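Local coordinates for possible exported protein (Mycobacterium tuberculosis, PDB 3MAY), which binds haem as a secreted haemophore and delivers it to the membrane proteins MmpL3 and MmpL11 for iron acquisition, at the interface of chains A and B. Coordinates in Å, arbitrary orientation; residue numbers count along the deposited sequence, not the author numbering. Chains: chain A/B, Possible exported protein.

The interface of chains A and B. Residues chain A 40, 44; chain B 8, 11, 82-83, 92.
The C-terminal end of helix 30-41 of chain A, with A:Val44 in the loop beyond it, meets three pieces of chain B: the first turn of helix 8-28, the loop at B:Leu82 and B:Pro83, and helix 86-95. A:Leu40 carries the contact, losing 86 Å² of surface to chain B out of 175 Å² hidden in this patch. Chi1 of -64° places its CG anti to the carbonyl carbon, and the branch there, turned by chi2 of 168°, sends CD1 and CD2 to different parts of chain B. CD1 points at helix 8-28 and meets B:Val11 tip to tip, at 3.7 Å from its CG1; the second methyl, B:Val11 CG2, is 4.0 Å from the same CD1. B:Ala8, one turn earlier, offers its backbone as much as its methyl, with CA 3.8 Å from A:Leu40 CD1. The other methyl turns to helix 86-95, where A:Leu40 CD2 lies 3.5 Å from B:Leu92 CD1 and the two side chains cross obliquely. B:Leu92 reaches there with CG anti to the backbone N (chi1 173°). A:Val44 adds a looser flank, its CG2 staying 4.4 Å from B:Leu92 CD1. On the backbone side, the carbonyl of A:Leu40 points roughly toward the ring of B:Pro83, while B:Leu82 CD2 comes alongside its O at 3.8 Å. Polar atoms of the two chains do not pair in this patch, which therefore rests on apolar packing. The contact recurs with the chains exchanged, so each subunit supplies both the leucine and its apolar surroundings. The structure alone does not establish this pairing in solution; in the deposited assembly of four copies, the patch probably helps hold A and B as a two-fold symmetric pair.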
# COMPACT_ATOMS: atom_id res chain seq x y z
N LEU A 40 -3.34 -8.75 -18.21
CA LEU A 40 -4.32 -7.82 -17.65
C LEU A 40 -5.78 -8.36 -17.74
O LEU A 40 -6.65 -7.97 -16.95
CB LEU A 40 -4.25 -6.46 -18.32
CG LEU A 40 -3.03 -5.53 -18.25
CD1 LEU A 40 -3.15 -4.39 -19.26
CD2 LEU A 40 -2.86 -4.99 -16.82
N VAL A 44 -3.83 -10.72 -13.77
CA VAL A 44 -2.52 -11.20 -13.24
C VAL A 44 -2.65 -12.54 -12.46
O VAL A 44 -1.92 -12.81 -11.52
CB VAL A 44 -1.83 -10.14 -12.34
CG1 VAL A 44 -0.32 -10.30 -12.40
CG2 VAL A 44 -2.25 -8.71 -12.78
N ALA B 8 -2.76 -3.60 -23.37
CA ALA B 8 -1.66 -3.13 -22.47
C ALA B 8 -0.96 -1.88 -22.90
O ALA B 8 -0.69 -1.02 -22.08
CB ALA B 8 -0.61 -4.23 -22.24
N VAL B 11 -3.31 0.86 -22.08
CA VAL B 11 -3.49 1.18 -20.66
C VAL B 11 -2.28 1.87 -20.13
O VAL B 11 -2.42 2.90 -19.43
CB VAL B 11 -4.00 0.01 -19.68
CG1 VAL B 11 -4.59 -1.16 -20.41
CG2 VAL B 11 -2.95 -0.40 -18.65
N LEU B 82 -11.26 -3.49 -17.27
CA LEU B 82 -9.89 -3.75 -16.86
C LEU B 82 -9.66 -3.07 -15.53
O LEU B 82 -10.17 -1.97 -15.31
CB LEU B 82 -8.89 -3.24 -17.92
CG LEU B 82 -8.90 -3.99 -19.26
CD1 LEU B 82 -7.97 -3.33 -20.27
CD2 LEU B 82 -8.57 -5.50 -19.12
N PRO B 83 -8.90 -3.73 -14.63
CA PRO B 83 -8.42 -3.18 -13.37
C PRO B 83 -8.31 -1.68 -13.52
O PRO B 83 -9.35 -1.00 -13.51
CB PRO B 83 -7.02 -3.80 -13.23
CG PRO B 83 -7.00 -5.04 -14.19
CD PRO B 83 -8.33 -5.08 -14.89
N LEU B 92 -3.91 -4.22 -8.84
CA LEU B 92 -3.19 -4.31 -10.12
C LEU B 92 -1.71 -3.92 -9.94
O LEU B 92 -0.82 -4.69 -10.30
CB LEU B 92 -3.86 -3.42 -11.19
CG LEU B 92 -3.09 -3.29 -12.52
CD1 LEU B 92 -3.34 -4.51 -13.38
CD2 LEU B 92 -3.45 -2.02 -13.27